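Local coordinates for protein probable porin (Pseudomonas aeruginosa, PDB 4FSO) that probably forms a channel for small solutes across the bacterial outer membrane, at residues R313-R318 with Y337-H342; D240-D245 with N295-N300; Y301-D306 with V392-L397. One frame throughout, in Å; residues are numbered along the deposited sequence.

Contact 1. Residues R313-R318 with Y337-H342. With C8E ((hydroxyethyloxy)tri(ethyloxy)octane), chain G.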
loop_
_atom_site.group_PDB
_atom_site.type_symbol
_atom_site.label_atom_id
_atom_site.label_comp_id
_atom_site.label_asym_id
_atom_site.label_seq_id
_atom_site.Cartn_x
_atom_site.Cartn_y
_atom_site.Cartn_z
ATOM N N ARG A 313 0.724 -18.685 -8.858
ATOM C CA ARG A 313 2.085 -18.665 -8.342
ATOM C C ARG A 313 2.910 -17.766 -9.222
ATOM O O ARG A 313 2.747 -17.759 -10.452
ATOM C CB ARG A 313 2.685 -20.059 -8.368
ATOM C CG ARG A 313 1.654 -21.118 -8.165
ATOM C CD ARG A 313 2.259 -22.446 -8.326
ATOM N NE ARG A 313 1.376 -23.464 -7.802
ATOM C CZ ARG A 313 1.633 -24.759 -7.869
ATOM N NH1 ARG A 313 2.766 -25.178 -8.441
ATOM N NH2 ARG A 313 0.755 -25.619 -7.365
ATOM N N SER A 314 3.807 -17.023 -8.590
ATOM C CA SER A 314 4.615 -16.062 -9.307
ATOM C C SER A 314 5.986 -15.897 -8.667
ATOM O O SER A 314 6.178 -16.177 -7.475
ATOM C CB SER A 314 3.885 -14.706 -9.404
ATOM O OG SER A 314 3.437 -14.233 -8.134
ATOM N N TRP A 315 6.942 -15.449 -9.474
ATOM C CA TRP A 315 8.245 -15.057 -8.957
ATOM C C TRP A 315 8.658 -13.691 -9.498
ATOM O O TRP A 315 8.199 -13.265 -10.557
ATOM C CB TRP A 315 9.317 -16.125 -9.215
ATOM C CG TRP A 315 9.628 -16.321 -10.651
ATOM C CD1 TRP A 315 9.146 -17.304 -11.474
ATOM C CD2 TRP A 315 10.501 -15.515 -11.453
ATOM N NE1 TRP A 315 9.658 -17.151 -12.736
ATOM C CE2 TRP A 315 10.494 -16.059 -12.752
ATOM C CE3 TRP A 315 11.284 -14.381 -11.200
ATOM C CZ2 TRP A 315 11.237 -15.510 -13.795
ATOM C CZ3 TRP A 315 12.019 -13.840 -12.231
ATOM C CH2 TRP A 315 11.994 -14.403 -13.513
ATOM N N GLN A 316 9.508 -13.010 -8.735
ATOM C CA GLN A 316 9.934 -11.659 -9.044
ATOM C C GLN A 316 11.442 -11.548 -8.989
ATOM O O GLN A 316 12.101 -12.191 -8.174
ATOM C CB GLN A 316 9.315 -10.642 -8.077
ATOM C CG GLN A 316 9.807 -9.187 -8.247
ATOM C CD GLN A 316 9.128 -8.196 -7.294
ATOM O OE1 GLN A 316 9.493 -7.022 -7.245
ATOM N NE2 GLN A 316 8.130 -8.672 -6.533
ATOM N N LEU A 317 11.968 -10.730 -9.888
ATOM C CA LEU A 317 13.330 -10.288 -9.844
ATOM C C LEU A 317 13.260 -8.771 -9.916
ATOM O O LEU A 317 12.505 -8.211 -10.708
ATOM C CB LEU A 317 14.071 -10.831 -11.057
ATOM C CG LEU A 317 15.477 -11.384 -10.835
ATOM C CD1 LEU A 317 16.196 -11.389 -12.157
ATOM C CD2 LEU A 317 16.257 -10.595 -9.789
ATOM N N ARG A 318 14.041 -8.101 -9.084
ATOM C CA ARG A 318 14.042 -6.639 -9.051
ATOM C C ARG A 318 15.464 -6.116 -8.811
ATOM O O ARG A 318 16.288 -6.733 -8.120
ATOM C CB ARG A 318 13.092 -6.140 -7.953
ATOM C CG ARG A 318 13.156 -4.658 -7.683
ATOM C CD ARG A 318 12.420 -4.323 -6.411
ATOM N NE ARG A 318 12.572 -2.923 -6.043
ATOM C CZ ARG A 318 11.567 -2.082 -5.823
ATOM N NH1 ARG A 318 10.315 -2.494 -5.934
ATOM N NH2 ARG A 318 11.827 -0.817 -5.503
ATOM N N TYR A 337 10.526 -7.475 -12.548
ATOM C CA TYR A 337 9.897 -8.393 -13.469
ATOM C C TYR A 337 9.216 -9.496 -12.676
ATOM O O TYR A 337 9.823 -10.128 -11.806
ATOM C CB TYR A 337 10.943 -8.983 -14.435
ATOM C CG TYR A 337 10.343 -10.038 -15.317
ATOM C CD1 TYR A 337 9.556 -9.683 -16.407
ATOM C CD2 TYR A 337 10.506 -11.390 -15.031
ATOM C CE1 TYR A 337 8.964 -10.638 -17.203
ATOM C CE2 TYR A 337 9.919 -12.357 -15.825
ATOM C CZ TYR A 337 9.150 -11.974 -16.914
ATOM O OH TYR A 337 8.567 -12.923 -17.722
ATOM N N VAL A 338 7.950 -9.738 -12.974
ATOM C CA VAL A 338 7.235 -10.806 -12.295
ATOM C C VAL A 338 6.661 -11.736 -13.340
ATOM O O VAL A 338 6.077 -11.295 -14.319
ATOM C CB VAL A 338 6.119 -10.257 -11.332
ATOM C CG1 VAL A 338 5.234 -11.404 -10.796
ATOM C CG2 VAL A 338 6.737 -9.477 -10.205
ATOM N N ASN A 339 6.854 -13.033 -13.134
ATOM C CA ASN A 339 6.241 -14.053 -13.976
ATOM C C ASN A 339 5.221 -14.831 -13.166
ATOM O O ASN A 339 5.569 -15.348 -12.108
ATOM C CB ASN A 339 7.303 -15.022 -14.464
ATOM C CG ASN A 339 6.782 -15.952 -15.529
ATOM O OD1 ASN A 339 5.901 -15.586 -16.298
ATOM N ND2 ASN A 339 7.320 -17.166 -15.578
ATOM N N GLY A 340 3.978 -14.914 -13.653
ATOM C CA GLY A 340 2.940 -15.693 -13.002
ATOM C C GLY A 340 2.252 -16.759 -13.842
ATOM O O GLY A 340 1.961 -16.580 -15.030
ATOM N N ASP A 341 1.979 -17.895 -13.220
ATOM C CA ASP A 341 1.123 -18.893 -13.857
ATOM C C ASP A 341 0.228 -19.581 -12.846
ATOM O O ASP A 341 0.005 -19.046 -11.738
ATOM C CB ASP A 341 1.914 -19.918 -14.676
ATOM C CG ASP A 341 3.091 -20.517 -13.917
ATOM O OD1 ASP A 341 2.944 -20.876 -12.723
ATOM O OD2 ASP A 341 4.174 -20.636 -14.539
ATOM N N HIS A 342 -0.291 -20.750 -13.240
ATOM C CA HIS A 342 -1.182 -21.550 -12.384
ATOM C C HIS A 342 -2.488 -20.855 -12.013
ATOM O O HIS A 342 -3.095 -21.191 -10.997
ATOM C CB HIS A 342 -0.484 -21.980 -11.087
ATOM C CG HIS A 342 0.275 -23.254 -11.212
ATOM N ND1 HIS A 342 1.472 -23.340 -11.899
ATOM C CD2 HIS A 342 -0.002 -24.500 -10.771
ATOM C CE1 HIS A 342 1.906 -24.585 -11.859
ATOM N NE2 HIS A 342 1.032 -25.310 -11.180
HETATM C C1 C8E G . 16.842 -20.372 -7.861
HETATM C C2 C8E G . 15.346 -20.679 -7.919
HETATM C C3 C8E G . 14.535 -19.616 -8.668
HETATM C C4 C8E G . 13.216 -20.184 -9.196
HETATM C C5 C8E G . 11.991 -19.301 -8.942
HETATM C C6 C8E G . 11.165 -19.757 -7.742
HETATM C C7 C8E G . 9.682 -19.482 -7.944
HETATM C C8 C8E G . 8.933 -20.802 -8.114
HETATM O O9 C8E G . 7.566 -20.552 -8.358
HETATM C C10 C8E G . 7.371 -19.698 -9.464
HETATM C C11 C8E G . 6.099 -20.104 -10.196
HETATM O O12 C8E G . 6.098 -19.517 -11.476
HETATM C C13 C8E G . 6.339 -20.467 -12.499
HETATM C C14 C8E G . 7.034 -19.823 -13.698
#

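Contact 2. Residues D240-D245 with N295-N300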
loop_
_atom_site.group_PDB
_atom_site.type_symbol
_atom_site.label_atom_id
_atom_site.label_comp_id
_atom_site.label_asym_id
_atom_site.label_seq_id
_atom_site.Cartn_x
_atom_site.Cartn_y
_atom_site.Cartn_z
ATOM N N ASP A 240 11.473 -10.617 3.952
ATOM C CA ASP A 240 10.141 -10.120 4.258
ATOM C C ASP A 240 9.115 -11.218 4.012
ATOM O O ASP A 240 8.825 -11.578 2.867
ATOM C CB ASP A 240 9.824 -8.891 3.407
ATOM C CG ASP A 240 8.688 -8.079 3.968
ATOM O OD1 ASP A 240 7.796 -8.677 4.622
ATOM O OD2 ASP A 240 8.694 -6.839 3.769
ATOM N N LEU A 241 8.582 -11.754 5.103
ATOM C CA LEU A 241 7.636 -12.854 5.044
ATOM C C LEU A 241 6.228 -12.408 5.411
ATOM O O LEU A 241 6.015 -11.856 6.483
ATOM C CB LEU A 241 8.075 -13.967 5.983
ATOM C CG LEU A 241 7.161 -15.182 5.889
ATOM C CD1 LEU A 241 7.136 -15.712 4.467
ATOM C CD2 LEU A 241 7.640 -16.254 6.836
ATOM N N ARG A 242 5.277 -12.669 4.517
ATOM C CA ARG A 242 3.877 -12.261 4.691
ATOM C C ARG A 242 2.914 -13.404 4.389
ATOM O O ARG A 242 3.040 -14.100 3.376
ATOM C CB ARG A 242 3.522 -11.092 3.756
ATOM C CG ARG A 242 4.612 -10.069 3.581
ATOM C CD ARG A 242 4.072 -8.699 3.539
ATOM N NE ARG A 242 5.164 -7.767 3.335
ATOM C CZ ARG A 242 5.190 -6.832 2.394
ATOM N NH1 ARG A 242 4.158 -6.675 1.578
ATOM N NH2 ARG A 242 6.244 -6.040 2.285
ATOM N N TRP A 243 1.927 -13.565 5.255
ATOM C CA TRP A 243 0.940 -14.611 5.099
ATOM C C TRP A 243 -0.454 -14.085 5.400
ATOM O O TRP A 243 -0.640 -13.330 6.351
ATOM C CB TRP A 243 1.272 -15.753 6.047
ATOM C CG TRP A 243 0.265 -16.831 5.967
ATOM C CD1 TRP A 243 0.054 -17.676 4.914
ATOM C CD2 TRP A 243 -0.700 -17.187 6.962
ATOM N NE1 TRP A 243 -0.972 -18.538 5.197
ATOM C CE2 TRP A 243 -1.449 -18.268 6.452
ATOM C CE3 TRP A 243 -0.998 -16.701 8.240
ATOM C CZ2 TRP A 243 -2.480 -18.880 7.173
ATOM C CZ3 TRP A 243 -2.027 -17.309 8.955
ATOM C CH2 TRP A 243 -2.750 -18.389 8.419
ATOM N N PHE A 244 -1.436 -14.459 4.591
ATOM C CA PHE A 244 -2.815 -14.030 4.843
ATOM C C PHE A 244 -3.785 -15.177 4.743
ATOM O O PHE A 244 -3.716 -15.997 3.828
ATOM C CB PHE A 244 -3.298 -12.961 3.855
ATOM C CG PHE A 244 -2.612 -11.641 3.983
ATOM C CD1 PHE A 244 -1.420 -11.395 3.300
ATOM C CD2 PHE A 244 -3.165 -10.628 4.762
ATOM C CE1 PHE A 244 -0.779 -10.150 3.403
ATOM C CE2 PHE A 244 -2.538 -9.388 4.868
ATOM C CZ PHE A 244 -1.336 -9.141 4.177
ATOM N N ASP A 245 -4.732 -15.199 5.662
ATOM C CA ASP A 245 -5.725 -16.236 5.642
ATOM C C ASP A 245 -7.046 -15.519 5.661
ATOM O O ASP A 245 -7.294 -14.747 6.576
ATOM C CB ASP A 245 -5.557 -17.110 6.873
ATOM C CG ASP A 245 -6.275 -18.414 6.759
ATOM O OD1 ASP A 245 -7.258 -18.504 6.005
ATOM O OD2 ASP A 245 -5.853 -19.367 7.429
ATOM N N ASN A 295 -3.990 -1.370 -1.504
ATOM C CA ASN A 295 -3.228 -2.325 -2.289
ATOM C C ASN A 295 -3.030 -3.541 -1.425
ATOM O O ASN A 295 -2.855 -3.412 -0.215
ATOM C CB ASN A 295 -1.855 -1.767 -2.679
ATOM C CG ASN A 295 -1.928 -0.353 -3.226
ATOM O OD1 ASN A 295 -2.791 -0.035 -4.061
ATOM N ND2 ASN A 295 -1.014 0.507 -2.761
ATOM N N PRO A 296 -3.045 -4.730 -2.037
ATOM C CA PRO A 296 -2.725 -5.895 -1.216
ATOM C C PRO A 296 -1.241 -5.848 -0.856
ATOM O O PRO A 296 -0.380 -5.559 -1.680
ATOM C CB PRO A 296 -3.046 -7.065 -2.142
ATOM C CG PRO A 296 -2.817 -6.516 -3.526
ATOM C CD PRO A 296 -3.198 -5.067 -3.465
ATOM N N TYR A 297 -0.954 -6.123 0.400
ATOM C CA TYR A 297 0.390 -6.037 0.939
ATOM C C TYR A 297 1.192 -7.293 0.599
ATOM O O TYR A 297 1.517 -8.098 1.473
ATOM C CB TYR A 297 0.262 -5.878 2.444
ATOM C CG TYR A 297 1.495 -5.469 3.181
ATOM C CD1 TYR A 297 2.309 -4.450 2.715
ATOM C CD2 TYR A 297 1.824 -6.082 4.380
ATOM C CE1 TYR A 297 3.436 -4.071 3.412
ATOM C CE2 TYR A 297 2.949 -5.714 5.088
ATOM C CZ TYR A 297 3.751 -4.704 4.607
ATOM O OH TYR A 297 4.861 -4.339 5.331
ATOM N N LEU A 298 1.496 -7.472 -0.678
ATOM C CA LEU A 298 2.197 -8.673 -1.132
ATOM C C LEU A 298 3.488 -8.315 -1.861
ATOM O O LEU A 298 3.594 -7.242 -2.430
ATOM C CB LEU A 298 1.285 -9.495 -2.045
ATOM C CG LEU A 298 0.030 -10.062 -1.375
ATOM C CD1 LEU A 298 -1.005 -10.455 -2.433
ATOM C CD2 LEU A 298 0.395 -11.282 -0.461
ATOM N N ALA A 299 4.455 -9.226 -1.844
ATOM C CA ALA A 299 5.740 -9.045 -2.526
ATOM C C ALA A 299 5.627 -8.760 -4.014
ATOM O O ALA A 299 6.443 -8.007 -4.566
ATOM C CB ALA A 299 6.635 -10.258 -2.308
ATOM N N ASN A 300 4.644 -9.383 -4.665
ATOM C CA ASN A 300 4.458 -9.176 -6.097
ATOM C C ASN A 300 3.349 -8.181 -6.453
ATOM O O ASN A 300 2.765 -8.241 -7.538
ATOM C CB ASN A 300 4.290 -10.509 -6.842
ATOM C CG ASN A 300 5.500 -11.408 -6.695
ATOM O OD1 ASN A 300 6.530 -10.999 -6.161
ATOM N ND2 ASN A 300 5.385 -12.646 -7.181
#

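Contact 3. Residues Y301-D306 with V392-L397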
loop_
_atom_site.group_PDB
_atom_site.type_symbol
_atom_site.label_atom_id
_atom_site.label_comp_id
_atom_site.label_asym_id
_atom_site.label_seq_id
_atom_site.Cartn_x
_atom_site.Cartn_y
_atom_site.Cartn_z
ATOM N N TYR A 301 3.053 -7.265 -5.542
ATOM C CA TYR A 301 2.200 -6.145 -5.928
ATOM C C TYR A 301 2.996 -5.170 -6.776
ATOM O O TYR A 301 3.906 -4.514 -6.292
ATOM C CB TYR A 301 1.599 -5.397 -4.743
ATOM C CG TYR A 301 0.833 -4.187 -5.236
ATOM C CD1 TYR A 301 -0.263 -4.339 -6.087
ATOM C CD2 TYR A 301 1.230 -2.898 -4.906
ATOM C CE1 TYR A 301 -0.956 -3.240 -6.565
ATOM C CE2 TYR A 301 0.535 -1.791 -5.377
ATOM C CZ TYR A 301 -0.561 -1.964 -6.203
ATOM O OH TYR A 301 -1.260 -0.855 -6.674
ATOM N N LEU A 302 2.627 -5.081 -8.043
ATOM C CA LEU A 302 3.365 -4.295 -9.027
ATOM C C LEU A 302 2.544 -3.083 -9.460
ATOM O O LEU A 302 1.505 -2.804 -8.874
ATOM C CB LEU A 302 3.772 -5.174 -10.224
ATOM C CG LEU A 302 5.245 -5.538 -10.118
ATOM C CD1 LEU A 302 5.531 -6.296 -8.817
ATOM C CD2 LEU A 302 5.761 -6.294 -11.350
ATOM N N GLN A 303 3.006 -2.365 -10.481
ATOM C CA GLN A 303 2.368 -1.105 -10.874
ATOM C C GLN A 303 0.947 -1.341 -11.363
ATOM O O GLN A 303 0.030 -0.578 -11.034
ATOM C CB GLN A 303 3.193 -0.408 -11.938
ATOM C CG GLN A 303 2.845 1.055 -12.207
ATOM C CD GLN A 303 3.627 1.601 -13.400
ATOM O OE1 GLN A 303 4.848 1.394 -13.513
ATOM N NE2 GLN A 303 2.922 2.267 -14.315
ATOM N N VAL A 304 0.758 -2.442 -12.086
ATOM C CA VAL A 304 -0.501 -2.689 -12.774
ATOM C C VAL A 304 -1.278 -3.926 -12.301
ATOM O O VAL A 304 -2.497 -3.991 -12.408
ATOM C CB VAL A 304 -0.259 -2.655 -14.304
ATOM C CG1 VAL A 304 -1.209 -3.559 -15.063
ATOM C CG2 VAL A 304 -0.400 -1.212 -14.777
ATOM N N ASN A 305 -0.562 -4.892 -11.752
ATOM C CA ASN A 305 -1.137 -6.205 -11.484
ATOM C C ASN A 305 -0.636 -6.708 -10.149
ATOM O O ASN A 305 0.486 -6.399 -9.749
ATOM C CB ASN A 305 -0.810 -7.214 -12.597
ATOM C CG ASN A 305 -1.531 -8.546 -12.409
ATOM O OD1 ASN A 305 -2.740 -8.601 -12.538
ATOM N ND2 ASN A 305 -0.786 -9.621 -12.100
ATOM N N ASP A 306 -1.479 -7.467 -9.455
ATOM C CA ASP A 306 -1.164 -7.883 -8.093
ATOM C C ASP A 306 -0.722 -9.350 -7.968
ATOM O O ASP A 306 -0.234 -9.758 -6.916
ATOM C CB ASP A 306 -2.317 -7.551 -7.117
ATOM C CG ASP A 306 -3.599 -8.345 -7.389
ATOM O OD1 ASP A 306 -3.635 -9.218 -8.277
ATOM O OD2 ASP A 306 -4.597 -8.093 -6.689
ATOM N N VAL A 392 -1.731 -4.066 -21.008
ATOM C CA VAL A 392 -1.482 -2.618 -21.005
ATOM C C VAL A 392 -0.031 -2.222 -21.076
ATOM O O VAL A 392 0.839 -2.867 -20.494
ATOM C CB VAL A 392 -1.987 -1.885 -19.721
ATOM C CG1 VAL A 392 -3.144 -0.949 -20.042
ATOM C CG2 VAL A 392 -2.292 -2.843 -18.592
ATOM N N ASP A 393 0.229 -1.119 -21.759
ATOM C CA ASP A 393 1.443 -0.369 -21.483
ATOM C C ASP A 393 1.023 0.889 -20.758
ATOM O O ASP A 393 0.064 1.550 -21.149
ATOM C CB ASP A 393 2.181 -0.026 -22.762
ATOM C CG ASP A 393 3.104 -1.129 -23.213
ATOM O OD1 ASP A 393 2.598 -2.212 -23.578
ATOM O OD2 ASP A 393 4.337 -0.907 -23.211
ATOM N N GLU A 394 1.729 1.207 -19.688
ATOM C CA GLU A 394 1.381 2.370 -18.895
ATOM C C GLU A 394 2.618 3.218 -18.593
ATOM O O GLU A 394 3.703 2.690 -18.308
ATOM C CB GLU A 394 0.662 1.942 -17.617
ATOM C CG GLU A 394 0.331 3.065 -16.683
ATOM C CD GLU A 394 -0.411 2.588 -15.455
ATOM O OE1 GLU A 394 -1.484 1.981 -15.638
ATOM O OE2 GLU A 394 0.078 2.811 -14.318
ATOM N N VAL A 395 2.439 4.534 -18.708
ATOM C CA VAL A 395 3.454 5.510 -18.329
ATOM C C VAL A 395 2.857 6.502 -17.338
ATOM O O VAL A 395 1.877 7.186 -17.652
ATOM C CB VAL A 395 4.006 6.317 -19.547
ATOM C CG1 VAL A 395 4.831 7.500 -19.065
ATOM C CG2 VAL A 395 4.855 5.450 -20.453
ATOM N N ARG A 396 3.440 6.567 -16.142
ATOM C CA ARG A 396 3.102 7.620 -15.179
ATOM C C ARG A 396 4.284 8.560 -15.021
ATOM O O ARG A 396 5.393 8.125 -14.693
ATOM C CB ARG A 396 2.737 7.047 -13.803
ATOM C CG ARG A 396 1.487 6.176 -13.779
ATOM C CD ARG A 396 1.109 5.803 -12.349
ATOM N NE ARG A 396 -0.027 4.894 -12.297
ATOM C CZ ARG A 396 -0.349 4.170 -11.229
ATOM N NH1 ARG A 396 0.386 4.243 -10.128
ATOM N NH2 ARG A 396 -1.400 3.364 -11.259
ATOM N N LEU A 397 4.044 9.842 -15.274
ATOM C CA LEU A 397 5.023 10.886 -14.997
ATOM C C LEU A 397 4.563 11.646 -13.771
ATOM O O LEU A 397 3.455 12.181 -13.748
ATOM C CB LEU A 397 5.094 11.852 -16.165
ATOM C CG LEU A 397 5.695 11.255 -17.425
ATOM C CD1 LEU A 397 5.441 12.170 -18.612
ATOM C CD2 LEU A 397 7.173 11.072 -17.195
#

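Contact 1. Residues R313-R318 with Y337-H342
W315 and Y337 meet on the outer, detergent-bearing face of an antiparallel hairpin made by strands 313-322 and 331-344 of the porin barrel. Six backbone hydrogen bonds zip the strands through the pairs R313/D341, W315/N339 and L317/Y337; S314/G340 and Q316/V338 are the non-hydrogen-bonded pairs between them. The tightly packed part is the inner face. There V338 splits its branches: CG1 lies 3.8 Å from S314 CB, and CG2 presses on the extended chain of Q316, 3.5 Å from Q316 CB. The loop that precedes R313 folds against this face, with L302 and F307 against V338, while S314 OG is hydrogen-bonded to N300 and Q316 NE2 to A299 and N300. The outer face is looser and holds flat groups. W315 CG sits between the backbone N and the carbonyl carbon (chi1 66°), a torsion that turns the indole across to the other strand. N339 CB lies over one indole face, 3.6 Å from W315 NE1. Y337 offers its edge to W315 in an offset edge-to-face pair, planes 60° apart, with Y337 CD2 3.7 Å from W315 CH2. A C8E molecule reaches the indole edge, its C10 3.6 Å from W315 CD1. At the solvent end the R313 guanidinium lies flat on the H342 ring, planes 9° apart, while H342 ND1 donates to D341 OD1 at 3.0 Å. All three residues also touch a crystal neighbour, which may influence how they lie. The chemistry runs from polar anchors inside to an aromatic exterior that two detergent molecules touch, and at the R313/H342 end the carboxylate would tend to stabilise a charged imidazole while the stacked guanidinium would oppose it.

Contact 2. Residues D240-D245 with N295-N300
R242 lies flat over the ring of Y297, guanidinium and phenol planes only 11° apart, while the two side chains run at about a right angle. R242 CZ sits 3.5 Å from the centroid of the Y297 ring, a cation-pi stack. The Arg chain bends at chi2 (-141°), and its CD also rests over the same ring. From this position NH1 reaches back to the backbone, donating to Y297 O at 3.0 Å. That oxygen lies in the guanidinium plane, but NH1 stands above the carbonyl plane, 83° out of it. Along its NE/NH2 edge the guanidinium is gripped by D240 of the same strand in a two-nitrogen salt bridge: NE to D240 OD1 at 3.1 Å and NH2 to D240 OD2 at 3.0 Å. F244, two residues along, also crosses Y297 at about a right angle. Its ring edge meets Y297 O, and its CZ touches Y297 CB at 4.0 Å; L298 CD2 approaches F244 CD1 at 4.2 Å. Y297 is the centre of an inverse gamma turn, and Y223 of strand 219-231 also touches its side chain. One arginine thus ties loop to wall through the face and carbonyl of Y297, while D240 probably balances much of the charge.

Contact 3. Residues Y301-D306 with V392-L397
Q303 and E394 join the loop 296-312 inside the barrel to its last strand, 392-404, and E394 carries the contact. Its CG is anti to the backbone N, and the chain runs on extended, which carries the carboxylate off the wall and inward to the loop. E394 CB lies 4.0 Å from Q303 NE2, and CG closes on the same nitrogen to 3.6 Å. E394 CD is near both Q303 NE2 and V304 CG2, the latter 3.9 Å away. The two oxygens then part company. OE1 meets the V304 methyl, with CG2 at 3.5 Å, and also has a long, weak ion pair with R25; OE2 takes a nearly straight hydrogen bond (168°) from Q303 NE2 at 2.9 Å. This donor keeps E394 OE2 in its own amide plane but comes from above the carboxylate, 41° out of that plane. R396, on the same strand, makes a salt bridge to the same oxygen, R396 NE to E394 OE2 at 2.9 Å. Two residues earlier on the strand, V392 CG2 packs on V304 CG1 at 3.8 Å. The loop backbone is fastened to the wall as well, V304 N by E355 and Q303 N by D357. With a hydrogen bond and a salt bridge converging on OE2, E394 is probably held as a carboxylate, and may help to fix the amide of Q303.

Overall arrangement
The loop between strands 294-295 and 313-322, folded into a barrel that is 18-stranded in OprD relatives, supplies one segment each of contacts 2 and 3 and rests on the inner face of contact 1. Contacts 2 and 3 are where it meets the wall, at 240-245 and 392-397, centres 18 Å apart. On contact 1, Q316 NE2 lies 2.7 Å from A299 O and S314 OG 2.7 Å from N300 ND2, both from contact 2, while L302 CD2 of contact 3 packs on V338 CG2 at 3.5 Å. C8E lies on the opposite, outer face of contact 1, against W315. Together the contacts hold the loop inside the barrel, consistent with the narrowed pore of this family.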